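Local coordinates for Nop domain-containing protein (Archaeoglobus fulgidus, PDB 1NT2) that probably binds small nucleolar-type box C/D guide RNA and forms a complex with a fibrillarin-like pre-rRNA processing protein, at residues L1-W6 against L34-S39; K137-M142 against K232-R237; E14-E19 against A43-K48. All coordinates share one frame; numbering follows the deposited sequence.

Interaction 1. Residues L1-W6 against L34-S39; sequences LRYNLW and LPFNVS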
ATOM      1  N   LEU B   1      31.900  -5.913  41.446  1.00 67.08           N
ATOM      2  CA  LEU B   1      33.129  -5.070  41.434  1.00 67.19           C
ATOM      3  C   LEU B   1      33.875  -5.261  40.114  1.00 66.87           C
ATOM      4  O   LEU B   1      35.107  -5.295  40.078  1.00 67.11           O
ATOM      5  CB  LEU B   1      34.043  -5.447  42.609  1.00 67.54           C
ATOM      6  CG  LEU B   1      35.208  -4.501  42.939  1.00 67.63           C
ATOM      7  CD1 LEU B   1      34.664  -3.174  43.469  1.00 66.88           C
ATOM      8  CD2 LEU B   1      36.123  -5.151  43.973  1.00 66.96           C
ATOM      9  N   ARG B   2      33.118  -5.388  39.029  1.00 66.01           N
ATOM     10  CA  ARG B   2      33.709  -5.569  37.706  1.00 64.55           C
ATOM     11  C   ARG B   2      33.746  -4.257  36.932  1.00 61.95           C
ATOM     12  O   ARG B   2      32.712  -3.628  36.696  1.00 61.58           O
ATOM     13  CB  ARG B   2      32.918  -6.606  36.893  1.00 66.56           C
ATOM     14  CG  ARG B   2      33.315  -6.651  35.415  1.00 68.44           C
ATOM     15  CD  ARG B   2      32.348  -7.479  34.568  1.00 70.62           C
ATOM     16  NE  ARG B   2      32.462  -7.128  33.150  1.00 72.84           N
ATOM     17  CZ  ARG B   2      31.682  -7.601  32.179  1.00 73.25           C
ATOM     18  NH1 ARG B   2      30.711  -8.466  32.452  1.00 72.40           N
ATOM     19  NH2 ARG B   2      31.863  -7.190  30.929  1.00 73.88           N
ATOM     20  N   TYR B   3      34.944  -3.843  36.543  1.00 58.48           N
ATOM     21  CA  TYR B   3      35.098  -2.621  35.769  1.00 54.93           C
ATOM     22  C   TYR B   3      35.748  -2.987  34.441  1.00 52.71           C
ATOM     23  O   TYR B   3      36.661  -3.805  34.397  1.00 51.73           O
ATOM     24  CB  TYR B   3      35.950  -1.605  36.533  1.00 54.35           C
ATOM     25  CG  TYR B   3      35.213  -0.899  37.655  1.00 53.04           C
ATOM     26  CD1 TYR B   3      35.619  -1.039  38.988  1.00 52.31           C
ATOM     27  CD2 TYR B   3      34.140  -0.058  37.382  1.00 51.93           C
ATOM     28  CE1 TYR B   3      34.977  -0.350  40.013  1.00 51.54           C
ATOM     29  CE2 TYR B   3      33.492   0.635  38.398  1.00 52.16           C
ATOM     30  CZ  TYR B   3      33.913   0.491  39.710  1.00 52.41           C
ATOM     31  OH  TYR B   3      33.280   1.210  40.703  1.00 52.20           O
ATOM     32  N   ASN B   4      35.261  -2.393  33.357  1.00 50.91           N
ATOM     33  CA  ASN B   4      35.787  -2.686  32.032  1.00 48.18           C
ATOM     34  C   ASN B   4      36.622  -1.538  31.477  1.00 46.93           C
ATOM     35  O   ASN B   4      36.095  -0.627  30.853  1.00 47.41           O
ATOM     36  CB  ASN B   4      34.642  -2.995  31.056  1.00 46.17           C
ATOM     37  CG  ASN B   4      33.721  -4.107  31.547  1.00 45.26           C
ATOM     38  OD1 ASN B   4      32.645  -3.846  32.094  1.00 42.99           O
ATOM     39  ND2 ASN B   4      34.144  -5.357  31.353  1.00 43.84           N
ATOM     40  N   LEU B   5      37.926  -1.585  31.706  1.00 45.64           N
ATOM     41  CA  LEU B   5      38.805  -0.545  31.199  1.00 44.67           C
ATOM     42  C   LEU B   5      39.414  -1.050  29.896  1.00 44.00           C
ATOM     43  O   LEU B   5      39.402  -2.250  29.634  1.00 44.82           O
ATOM     44  CB  LEU B   5      39.888  -0.237  32.225  1.00 45.03           C
ATOM     45  CG  LEU B   5      39.378  -0.123  33.666  1.00 45.58           C
ATOM     46  CD1 LEU B   5      40.491   0.466  34.528  1.00 46.12           C
ATOM     47  CD2 LEU B   5      38.117   0.738  33.743  1.00 44.32           C
ATOM     48  N   TRP B   6      39.949  -0.146  29.083  1.00 42.43           N
ATOM     49  CA  TRP B   6      40.514  -0.529  27.792  1.00 41.44           C
ATOM     50  C   TRP B   6      41.631  -1.568  27.781  1.00 42.83           C
ATOM     51  O   TRP B   6      41.891  -2.171  26.738  1.00 43.37           O
ATOM     52  CB  TRP B   6      40.980   0.706  27.016  1.00 39.04           C
ATOM     53  CG  TRP B   6      42.211   1.395  27.547  1.00 36.49           C
ATOM     54  CD1 TRP B   6      42.259   2.404  28.473  1.00 35.82           C
ATOM     55  CD2 TRP B   6      43.563   1.169  27.132  1.00 34.46           C
ATOM     56  NE1 TRP B   6      43.555   2.823  28.650  1.00 34.37           N
ATOM     57  CE2 TRP B   6      44.376   2.082  27.841  1.00 33.66           C
ATOM     58  CE3 TRP B   6      44.166   0.286  26.226  1.00 33.61           C
ATOM     59  CZ2 TRP B   6      45.761   2.136  27.673  1.00 33.24           C
ATOM     60  CZ3 TRP B   6      45.540   0.340  26.058  1.00 33.68           C
ATOM     61  CH2 TRP B   6      46.324   1.262  26.779  1.00 33.54           C
ATOM     62  N   LEU B  34      33.324   6.265  36.721  1.00 34.81           N
ATOM     63  CA  LEU B  34      34.254   5.426  37.470  1.00 36.24           C
ATOM     64  C   LEU B  34      34.743   6.169  38.715  1.00 39.09           C
ATOM     65  O   LEU B  34      34.828   7.402  38.710  1.00 40.45           O
ATOM     66  CB  LEU B  34      35.439   5.025  36.595  1.00 33.40           C
ATOM     67  CG  LEU B  34      35.121   4.278  35.299  1.00 31.47           C
ATOM     68  CD1 LEU B  34      36.367   3.530  34.842  1.00 29.98           C
ATOM     69  CD2 LEU B  34      33.984   3.300  35.516  1.00 29.20           C
ATOM     70  N   PRO B  35      35.044   5.435  39.810  1.00 40.86           N
ATOM     71  CA  PRO B  35      35.514   6.120  41.021  1.00 40.86           C
ATOM     72  C   PRO B  35      37.030   6.212  41.053  1.00 40.44           C
ATOM     73  O   PRO B  35      37.618   6.483  42.094  1.00 37.73           O
ATOM     74  CB  PRO B  35      34.972   5.250  42.160  1.00 40.77           C
ATOM     75  CG  PRO B  35      33.963   4.321  41.488  1.00 41.78           C
ATOM     76  CD  PRO B  35      34.586   4.079  40.147  1.00 40.80           C
ATOM     77  N   PHE B  36      37.652   5.978  39.901  1.00 41.67           N
ATOM     78  CA  PHE B  36      39.103   6.043  39.784  1.00 44.48           C
ATOM     79  C   PHE B  36      39.583   6.543  38.426  1.00 47.46           C
ATOM     80  O   PHE B  36      38.799   6.662  37.482  1.00 49.52           O
ATOM     81  CB  PHE B  36      39.712   4.677  40.054  1.00 41.12           C
ATOM     82  CG  PHE B  36      39.030   3.556  39.343  1.00 37.86           C
ATOM     83  CD1 PHE B  36      37.731   3.198  39.678  1.00 35.90           C
ATOM     84  CD2 PHE B  36      39.710   2.821  38.372  1.00 36.93           C
ATOM     85  CE1 PHE B  36      37.121   2.112  39.058  1.00 37.98           C
ATOM     86  CE2 PHE B  36      39.114   1.731  37.741  1.00 35.93           C
ATOM     87  CZ  PHE B  36      37.820   1.369  38.081  1.00 36.60           C
ATOM     88  N   ASN B  37      40.874   6.841  38.327  1.00 49.45           N
ATOM     89  CA  ASN B  37      41.424   7.328  37.068  1.00 52.12           C
ATOM     90  C   ASN B  37      41.960   6.198  36.238  1.00 52.16           C
ATOM     91  O   ASN B  37      43.050   5.694  36.507  1.00 52.84           O
ATOM     92  CB  ASN B  37      42.547   8.329  37.309  1.00 55.60           C
ATOM     93  CG  ASN B  37      42.056   9.760  37.307  1.00 58.91           C
ATOM     94  OD1 ASN B  37      41.206  10.143  38.122  1.00 60.88           O
ATOM     95  ND2 ASN B  37      42.587  10.565  36.386  1.00 59.72           N
ATOM     96  N   VAL B  38      41.198   5.803  35.225  1.00 51.96           N
ATOM     97  CA  VAL B  38      41.617   4.714  34.352  1.00 52.95           C
ATOM     98  C   VAL B  38      43.075   4.914  33.957  1.00 52.90           C
ATOM     99  O   VAL B  38      43.847   3.962  33.833  1.00 51.73           O
ATOM    100  CB  VAL B  38      40.763   4.668  33.078  1.00 53.05           C
ATOM    101  CG1 VAL B  38      41.099   3.412  32.268  1.00 52.20           C
ATOM    102  CG2 VAL B  38      39.292   4.713  33.451  1.00 52.43           C
ATOM    103  N   SER B  39      43.432   6.177  33.766  1.00 52.87           N
ATOM    104  CA  SER B  39      44.780   6.556  33.397  1.00 53.21           C
ATOM    105  C   SER B  39      45.784   6.068  34.440  1.00 54.23           C
ATOM    106  O   SER B  39      46.795   5.456  34.095  1.00 55.16           O
ATOM    107  CB  SER B  39      44.856   8.078  33.271  1.00 52.79           C
ATOM    108  OG  SER B  39      44.247   8.705  34.392  1.00 51.60           O
TER
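Asn37 ND2 is gripped by a single hydrogen bond, to Ser39 OG (3.2 Å, N-H...O 157°), that lies nearly in the amide plane. This bond stays within 34-39, at the start of helix 38-43, while CB of Asn37 points away from 1-6. Between the segments the contact is made of rings and methyl groups. Tyr3 leaves the backbone with CG beside its N and anti to its carbonyl carbon, which sets the ring against Phe36. Phe36 has CG in the crowded position between N and carbonyl carbon (chi1 46°) and drives the CE1-CZ side of its ring at one face of Tyr3. The result is a T-shaped stack, centroids 4.7 Å apart and planes at 71°. At the far end of the tyrosine, CZ meets Pro35 CD tip to tip at 3.7 Å, and Leu34 CD2 comes obliquely to Tyr3 CD2. Leu5 splits its two methyls between neighbours: CD2 slides past Leu34 CD1 at 3.5 Å, whereas CD1 reaches the edge of Phe36 at CE2 (3.7 Å) and also touches Val38 CG1 (3.8 Å). An alanine at Tyr3 would remove the ring, and would probably leave the Phe36 edge without its stacking face and cost Pro35 and Leu34 part of their packing. Phe36 also meets the ring of Tyr10 on the paired strand 9-10. Val38 packs on Gly122 of the fibrillarin-like chain, to which the Trp6 backbone is hydrogen-bonded, so the contact backs part of the interface with that partner. With apolar and aromatic surfaces doing the joining, it depends on the fit of side-chain shapes, while the polar bond between Asn37 and Ser39 organises one segment alone.

Interaction 2. Residues K137-M142 against K232-R237; sequences KIAPNM and KIDYFR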
ATOM      1  N   LYS B 137      30.874 -12.575   7.621  1.00 38.51           N
ATOM      2  CA  LYS B 137      32.183 -11.986   7.402  1.00 37.30           C
ATOM      3  C   LYS B 137      32.264 -10.548   7.875  1.00 36.73           C
ATOM      4  O   LYS B 137      33.224 -10.156   8.536  1.00 37.86           O
ATOM      5  CB  LYS B 137      32.526 -12.053   5.913  1.00 37.59           C
ATOM      6  CG  LYS B 137      33.861 -11.433   5.535  1.00 41.21           C
ATOM      7  CD  LYS B 137      34.061 -11.373   4.008  1.00 44.57           C
ATOM      8  CE  LYS B 137      34.362 -12.746   3.374  1.00 46.18           C
ATOM      9  NZ  LYS B 137      33.224 -13.718   3.389  1.00 47.70           N
ATOM     10  N   ILE B 138      31.252  -9.764   7.534  1.00 35.40           N
ATOM     11  CA  ILE B 138      31.216  -8.352   7.888  1.00 34.48           C
ATOM     12  C   ILE B 138      30.591  -8.125   9.266  1.00 33.71           C
ATOM     13  O   ILE B 138      30.719  -7.052   9.844  1.00 32.92           O
ATOM     14  CB  ILE B 138      30.427  -7.559   6.806  1.00 35.53           C
ATOM     15  CG1 ILE B 138      30.710  -6.062   6.916  1.00 39.03           C
ATOM     16  CG2 ILE B 138      28.947  -7.803   6.957  1.00 35.81           C
ATOM     17  CD1 ILE B 138      32.083  -5.637   6.381  1.00 41.76           C
ATOM     18  N   ALA B 139      29.932  -9.148   9.799  1.00 33.79           N
ATOM     19  CA  ALA B 139      29.282  -9.029  11.097  1.00 33.46           C
ATOM     20  C   ALA B 139      29.148 -10.363  11.846  1.00 33.60           C
ATOM     21  O   ALA B 139      28.045 -10.788  12.183  1.00 33.21           O
ATOM     22  CB  ALA B 139      27.910  -8.396  10.911  1.00 31.67           C
ATOM     23  N   PRO B 140      30.274 -11.028  12.138  1.00 33.78           N
ATOM     24  CA  PRO B 140      30.234 -12.308  12.846  1.00 34.63           C
ATOM     25  C   PRO B 140      29.683 -12.191  14.261  1.00 36.19           C
ATOM     26  O   PRO B 140      28.623 -12.739  14.566  1.00 38.94           O
ATOM     27  CB  PRO B 140      31.687 -12.747  12.835  1.00 33.37           C
ATOM     28  CG  PRO B 140      32.398 -11.450  12.984  1.00 33.94           C
ATOM     29  CD  PRO B 140      31.662 -10.557  12.003  1.00 34.25           C
ATOM     30  N   ASN B 141      30.405 -11.477  15.118  1.00 35.82           N
ATOM     31  CA  ASN B 141      30.014 -11.283  16.510  1.00 34.80           C
ATOM     32  C   ASN B 141      28.506 -11.150  16.708  1.00 34.11           C
ATOM     33  O   ASN B 141      28.001 -11.453  17.787  1.00 33.87           O
ATOM     34  CB  ASN B 141      30.729 -10.054  17.081  1.00 36.10           C
ATOM     35  CG  ASN B 141      32.246 -10.187  17.032  1.00 36.60           C
ATOM     36  OD1 ASN B 141      32.818 -11.043  17.701  1.00 38.27           O
ATOM     37  ND2 ASN B 141      32.901  -9.343  16.236  1.00 36.45           N
ATOM     38  N   MET B 142      27.796 -10.701  15.672  1.00 33.21           N
ATOM     39  CA  MET B 142      26.341 -10.559  15.736  1.00 32.91           C
ATOM     40  C   MET B 142      25.632 -11.814  15.251  1.00 32.64           C
ATOM     41  O   MET B 142      24.820 -12.394  15.972  1.00 32.47           O
ATOM     42  CB  MET B 142      25.865  -9.390  14.883  1.00 33.01           C
ATOM     43  CG  MET B 142      25.889  -8.057  15.572  1.00 33.31           C
ATOM     44  SD  MET B 142      25.060  -6.843  14.547  1.00 33.85           S
ATOM     45  CE  MET B 142      23.377  -7.007  15.168  1.00 33.50           C
ATOM     46  N   LYS B 232      29.432  -3.430  17.786  1.00 21.55           N
ATOM     47  CA  LYS B 232      30.586  -2.532  17.792  1.00 21.39           C
ATOM     48  C   LYS B 232      31.868  -3.286  17.499  1.00 22.22           C
ATOM     49  O   LYS B 232      32.712  -2.846  16.712  1.00 20.89           O
ATOM     50  CB  LYS B 232      30.724  -1.839  19.139  1.00 18.73           C
ATOM     51  CG  LYS B 232      31.880  -0.874  19.189  1.00 16.80           C
ATOM     52  CD  LYS B 232      32.200  -0.468  20.618  1.00 19.90           C
ATOM     53  CE  LYS B 232      31.060   0.310  21.282  1.00 19.72           C
ATOM     54  NZ  LYS B 232      31.449   0.742  22.655  1.00 19.60           N
ATOM     55  N   ILE B 233      32.011  -4.432  18.140  1.00 23.92           N
ATOM     56  CA  ILE B 233      33.197  -5.229  17.939  1.00 26.65           C
ATOM     57  C   ILE B 233      33.290  -5.732  16.501  1.00 29.13           C
ATOM     58  O   ILE B 233      34.380  -5.854  15.964  1.00 30.64           O
ATOM     59  CB  ILE B 233      33.231  -6.387  18.940  1.00 25.59           C
ATOM     60  CG1 ILE B 233      33.080  -5.808  20.353  1.00 24.11           C
ATOM     61  CG2 ILE B 233      34.538  -7.168  18.800  1.00 25.07           C
ATOM     62  CD1 ILE B 233      33.161  -6.808  21.454  1.00 23.35           C
ATOM     63  N   ASP B 234      32.153  -6.011  15.870  1.00 31.13           N
ATOM     64  CA  ASP B 234      32.151  -6.466  14.481  1.00 33.54           C
ATOM     65  C   ASP B 234      32.691  -5.364  13.567  1.00 35.40           C
ATOM     66  O   ASP B 234      33.592  -5.578  12.745  1.00 36.02           O
ATOM     67  CB  ASP B 234      30.729  -6.784  14.025  1.00 34.97           C
ATOM     68  CG  ASP B 234      30.230  -8.100  14.544  1.00 36.48           C
ATOM     69  OD1 ASP B 234      30.931  -9.111  14.337  1.00 38.35           O
ATOM     70  OD2 ASP B 234      29.135  -8.129  15.145  1.00 36.96           O
ATOM     71  N   TYR B 235      32.104  -4.184  13.734  1.00 35.77           N
ATOM     72  CA  TYR B 235      32.406  -2.987  12.962  1.00 35.84           C
ATOM     73  C   TYR B 235      33.821  -2.405  13.126  1.00 35.28           C
ATOM     74  O   TYR B 235      34.348  -1.790  12.202  1.00 34.43           O
ATOM     75  CB  TYR B 235      31.339  -1.936  13.308  1.00 36.92           C
ATOM     76  CG  TYR B 235      31.351  -0.671  12.485  1.00 37.82           C
ATOM     77  CD1 TYR B 235      31.262   0.576  13.105  1.00 38.98           C
ATOM     78  CD2 TYR B 235      31.447  -0.711  11.098  1.00 37.13           C
ATOM     79  CE1 TYR B 235      31.276   1.753  12.370  1.00 39.87           C
ATOM     80  CE2 TYR B 235      31.459   0.463  10.349  1.00 39.53           C
ATOM     81  CZ  TYR B 235      31.377   1.695  10.993  1.00 40.59           C
ATOM     82  OH  TYR B 235      31.426   2.871  10.277  1.00 41.18           O
ATOM     83  N   PHE B 236      34.444  -2.603  14.284  1.00 35.21           N
ATOM     84  CA  PHE B 236      35.777  -2.050  14.519  1.00 36.26           C
ATOM     85  C   PHE B 236      36.906  -3.073  14.594  1.00 38.21           C
ATOM     86  O   PHE B 236      38.082  -2.732  14.402  1.00 37.70           O
ATOM     87  CB  PHE B 236      35.763  -1.231  15.802  1.00 34.75           C
ATOM     88  CG  PHE B 236      34.861  -0.043  15.741  1.00 32.49           C
ATOM     89  CD1 PHE B 236      35.137   1.002  14.873  1.00 32.06           C
ATOM     90  CD2 PHE B 236      33.724   0.025  16.534  1.00 31.92           C
ATOM     91  CE1 PHE B 236      34.287   2.107  14.793  1.00 32.42           C
ATOM     92  CE2 PHE B 236      32.868   1.121  16.464  1.00 31.23           C
ATOM     93  CZ  PHE B 236      33.150   2.165  15.590  1.00 31.63           C
ATOM     94  N   ARG B 237      36.537  -4.318  14.890  1.00 39.94           N
ATOM     95  CA  ARG B 237      37.477  -5.440  14.999  1.00 40.92           C
ATOM     96  C   ARG B 237      37.348  -6.336  13.768  1.00 41.70           C
ATOM     97  O   ARG B 237      38.327  -6.600  13.070  1.00 41.76           O
ATOM     98  CB  ARG B 237      37.165  -6.274  16.253  1.00 40.81           C
ATOM     99  CG  ARG B 237      38.108  -6.098  17.436  1.00 39.72           C
ATOM    100  CD  ARG B 237      39.191  -7.168  17.450  1.00 37.35           C
ATOM    101  NE  ARG B 237      40.062  -7.077  16.284  1.00 35.95           N
ATOM    102  CZ  ARG B 237      41.155  -7.811  16.114  1.00 35.00           C
ATOM    103  NH1 ARG B 237      41.510  -8.697  17.036  1.00 33.57           N
ATOM    104  NH2 ARG B 237      41.897  -7.654  15.027  1.00 33.98           N
TER
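Asn141 and Asp234 both set CG beside their own backbone N and anti to the carbonyl carbon (chi1 -60° and -77°), and this sends the two short side chains past each other in opposite directions. The amide and carboxylate planes end 37° apart, and Asn141 ND2 gives a weak hydrogen bond to Asp234 OD1 (2.7 Å). The same ND2 has its stronger partner in Glu239 O, just beyond helix 217-236, so the amide ties two points of that region together. The carboxylate lies at the start of helix 140-146: OD1 of Asp234 is beside Asn141 N, and OD2 is 2.9 Å from Met142 N. The positive end of the helix dipole would probably favour the charged form of this buried acid. Ile233 adds an apolar flank, with CG2 3.7 Å from Asn141 ND2, and the Met142 side chain crosses that of Asp234 at about a right angle, with CG near OD2. The contact thus joins the break between helices 110-138 and 140-146 to the last turn of helix 217-236. Around it, Met142 packs on Leu164 of helix 161-165, Ile233 on Leu26 of helix 21-27, and Tyr235 on Met65 of helix 50-71.

Interaction 3. Residues E14-E19 against A43-K48; sequences EIKLSE and AKALGK
Lys16 and Ala45 point in roughly opposite directions, and the lysine NZ lies beside the methyl of the alanine. Lys16 places CG beside its backbone N, anti to the carbonyl carbon, and its chain then bends twice, at chi2 (63°) and at chi4 (-56°). Those bends carry CE to 3.9 Å from Ala45 CB and set NZ alongside the same methyl. Lys16 NZ is also 3.6 Å from Ala45 O, close enough that the two would probably attract each other. Leu46 starts out to one side of the contact, but its branch turns back, and CD2 comes within 4.1 Å of Lys16 NZ. The lysine tip therefore lies against two aliphatic groups of 43-48.

Glu14, two residues before Lys16, points its CB toward the same loop. Its carboxylate runs next to the lysine, where OE2 and Lys16 NZ form a long salt bridge of 3.7 Å within 14-19. The same OE2 stays 4.2 Å from Ala45 CB, a loose approach, so the two charged ends lie near each other beside the alanine. The acid would probably offset some of the positive charge that the lysine brings to an apolar neighbour.

This is a shallow surface contact between two irregular loops. Residues 14-19 lead from strand 9-10 to helix 21-27; Ile15 is tied through its backbone to Val9, and Leu17 packs on Glu23 and Ser24 of the helix. Residues 43-48 carry the chain out of helix 38-43, so the contact brings together the connection from strand 9-10 to helix 21-27 and the one from helix 38-43 to helix 50-71.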
ATOM      1  N   GLU B  14      44.087  -6.672  38.295  1.00 71.86           N
ATOM      2  CA  GLU B  14      44.176  -6.371  36.866  1.00 73.54           C
ATOM      3  C   GLU B  14      44.441  -7.591  35.986  1.00 73.01           C
ATOM      4  O   GLU B  14      45.407  -8.324  36.179  1.00 72.16           O
ATOM      5  CB  GLU B  14      45.255  -5.306  36.617  1.00 75.96           C
ATOM      6  CG  GLU B  14      46.541  -5.495  37.434  1.00 80.95           C
ATOM      7  CD  GLU B  14      47.702  -6.098  36.638  1.00 83.42           C
ATOM      8  OE1 GLU B  14      47.558  -7.220  36.104  1.00 85.17           O
ATOM      9  OE2 GLU B  14      48.769  -5.447  36.554  1.00 84.18           O
ATOM     10  N   ILE B  15      43.557  -7.802  35.017  1.00 72.97           N
ATOM     11  CA  ILE B  15      43.679  -8.914  34.087  1.00 73.48           C
ATOM     12  C   ILE B  15      43.593  -8.348  32.675  1.00 73.51           C
ATOM     13  O   ILE B  15      42.517  -7.973  32.212  1.00 73.49           O
ATOM     14  CB  ILE B  15      42.542  -9.961  34.299  1.00 73.66           C
ATOM     15  CG1 ILE B  15      42.795 -10.775  35.575  1.00 73.75           C
ATOM     16  CG2 ILE B  15      42.454 -10.901  33.097  1.00 74.41           C
ATOM     17  CD1 ILE B  15      43.943 -11.776  35.478  1.00 71.01           C
ATOM     18  N   LYS B  16      44.731  -8.277  31.997  1.00 73.51           N
ATOM     19  CA  LYS B  16      44.775  -7.749  30.639  1.00 74.63           C
ATOM     20  C   LYS B  16      44.131  -8.715  29.659  1.00 75.58           C
ATOM     21  O   LYS B  16      43.698  -9.799  30.045  1.00 76.46           O
ATOM     22  CB  LYS B  16      46.222  -7.491  30.221  1.00 74.04           C
ATOM     23  CG  LYS B  16      46.899  -6.412  31.030  1.00 73.95           C
ATOM     24  CD  LYS B  16      47.009  -6.803  32.486  1.00 74.35           C
ATOM     25  CE  LYS B  16      47.376  -5.606  33.334  1.00 75.42           C
ATOM     26  NZ  LYS B  16      48.632  -4.960  32.863  1.00 76.01           N
ATOM     27  N   LEU B  17      44.057  -8.311  28.393  1.00 76.27           N
ATOM     28  CA  LEU B  17      43.489  -9.160  27.348  1.00 76.96           C
ATOM     29  C   LEU B  17      44.640  -9.709  26.518  1.00 77.09           C
ATOM     30  O   LEU B  17      45.631  -9.012  26.305  1.00 77.69           O
ATOM     31  CB  LEU B  17      42.533  -8.361  26.449  1.00 77.00           C
ATOM     32  CG  LEU B  17      41.127  -8.068  26.983  1.00 76.87           C
ATOM     33  CD1 LEU B  17      41.189  -6.960  28.019  1.00 77.00           C
ATOM     34  CD2 LEU B  17      40.211  -7.677  25.832  1.00 75.54           C
ATOM     35  N   SER B  18      44.522 -10.954  26.060  1.00 77.26           N
ATOM     36  CA  SER B  18      45.585 -11.559  25.259  1.00 77.72           C
ATOM     37  C   SER B  18      45.817 -10.781  23.965  1.00 77.88           C
ATOM     38  O   SER B  18      45.089 -10.968  22.983  1.00 79.00           O
ATOM     39  CB  SER B  18      45.258 -13.025  24.936  1.00 77.53           C
ATOM     40  OG  SER B  18      45.440 -13.855  26.073  1.00 77.12           O
ATOM     41  N   GLU B  19      46.831  -9.910  23.978  1.00 76.62           N
ATOM     42  CA  GLU B  19      47.199  -9.081  22.826  1.00 73.81           C
ATOM     43  C   GLU B  19      45.964  -8.515  22.126  1.00 71.02           C
ATOM     44  O   GLU B  19      45.979  -8.250  20.921  1.00 70.85           O
ATOM     45  CB  GLU B  19      48.049  -9.900  21.837  1.00 74.92           C
ATOM     46  CG  GLU B  19      49.424 -10.320  22.387  1.00 75.52           C
ATOM     47  CD  GLU B  19      50.201 -11.248  21.450  1.00 76.28           C
ATOM     48  OE1 GLU B  19      50.344 -10.919  20.251  1.00 76.35           O
ATOM     49  OE2 GLU B  19      50.684 -12.304  21.917  1.00 76.21           O
ATOM     50  N   ALA B  43      48.524   3.269  34.516  1.00 47.56           N
ATOM     51  CA  ALA B  43      49.944   3.563  34.629  1.00 48.73           C
ATOM     52  C   ALA B  43      50.521   2.451  35.483  1.00 50.21           C
ATOM     53  O   ALA B  43      51.643   1.998  35.248  1.00 50.83           O
ATOM     54  CB  ALA B  43      50.158   4.901  35.298  1.00 48.62           C
ATOM     55  N   LYS B  44      49.729   2.011  36.464  1.00 50.46           N
ATOM     56  CA  LYS B  44      50.116   0.927  37.366  1.00 50.56           C
ATOM     57  C   LYS B  44      49.904  -0.458  36.734  1.00 50.19           C
ATOM     58  O   LYS B  44      49.698  -1.447  37.442  1.00 50.43           O
ATOM     59  CB  LYS B  44      49.317   1.002  38.671  1.00 51.14           C
ATOM     60  CG  LYS B  44      49.836   1.994  39.698  1.00 52.63           C
ATOM     61  CD  LYS B  44      50.036   1.331  41.079  1.00 53.18           C
ATOM     62  CE  LYS B  44      48.796   0.565  41.572  1.00 53.94           C
ATOM     63  NZ  LYS B  44      47.539   1.378  41.644  1.00 53.71           N
ATOM     64  N   ALA B  45      49.949  -0.527  35.409  1.00 48.88           N
ATOM     65  CA  ALA B  45      49.766  -1.790  34.705  1.00 48.76           C
ATOM     66  C   ALA B  45      50.707  -1.816  33.516  1.00 48.95           C
ATOM     67  O   ALA B  45      51.480  -2.756  33.339  1.00 47.65           O
ATOM     68  CB  ALA B  45      48.330  -1.921  34.238  1.00 48.74           C
ATOM     69  N   LEU B  46      50.621  -0.770  32.700  1.00 50.02           N
ATOM     70  CA  LEU B  46      51.471  -0.625  31.526  1.00 50.33           C
ATOM     71  C   LEU B  46      52.559   0.361  31.904  1.00 50.71           C
ATOM     72  O   LEU B  46      52.353   1.223  32.765  1.00 49.47           O
ATOM     73  CB  LEU B  46      50.677  -0.066  30.353  1.00 50.70           C
ATOM     74  CG  LEU B  46      49.304  -0.674  30.069  1.00 50.88           C
ATOM     75  CD1 LEU B  46      48.788  -0.080  28.775  1.00 51.33           C
ATOM     76  CD2 LEU B  46      49.388  -2.186  29.950  1.00 51.69           C
ATOM     77  N   GLY B  47      53.713   0.239  31.261  1.00 51.65           N
ATOM     78  CA  GLY B  47      54.813   1.131  31.575  1.00 53.65           C
ATOM     79  C   GLY B  47      54.453   2.584  31.341  1.00 54.47           C
ATOM     80  O   GLY B  47      53.381   3.053  31.737  1.00 55.15           O
ATOM     81  N   LYS B  48      55.370   3.310  30.714  1.00 54.56           N
ATOM     82  CA  LYS B  48      55.128   4.707  30.394  1.00 54.19           C
ATOM     83  C   LYS B  48      54.450   4.681  29.023  1.00 52.39           C
ATOM     84  O   LYS B  48      53.745   5.618  28.637  1.00 52.51           O
ATOM     85  CB  LYS B  48      56.452   5.487  30.348  1.00 55.98           C
ATOM     86  CG  LYS B  48      57.256   5.487  31.663  1.00 57.99           C
ATOM     87  CD  LYS B  48      56.601   6.312  32.796  1.00 59.45           C
ATOM     88  CE  LYS B  48      55.650   5.496  33.702  1.00 59.49           C
ATOM     89  NZ  LYS B  48      54.334   5.121  33.089  1.00 58.05           N
TER

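How the interactions relate
Interaction 2 is fully buried near the centre of the chain, interaction 1 is partly buried and interaction 3 lies on the surface. Chemistry follows place: a buried carboxylate at a helix start in the middle of the helical body, aromatic and aliphatic packing in the N-terminal region, and a loosely held ion pair against aliphatic groups outside. Interactions 1 and 3 lie at the two ends of helix 38-43, the first at its start and the second in the loop that follows it; their segments alternate along the chain, and they touch where Trp6 CH2 packs on Leu46 CD1 at 3.4 Å. Interaction 2 follows both in sequence and stands apart, its centre about 25 Å from either of theirs.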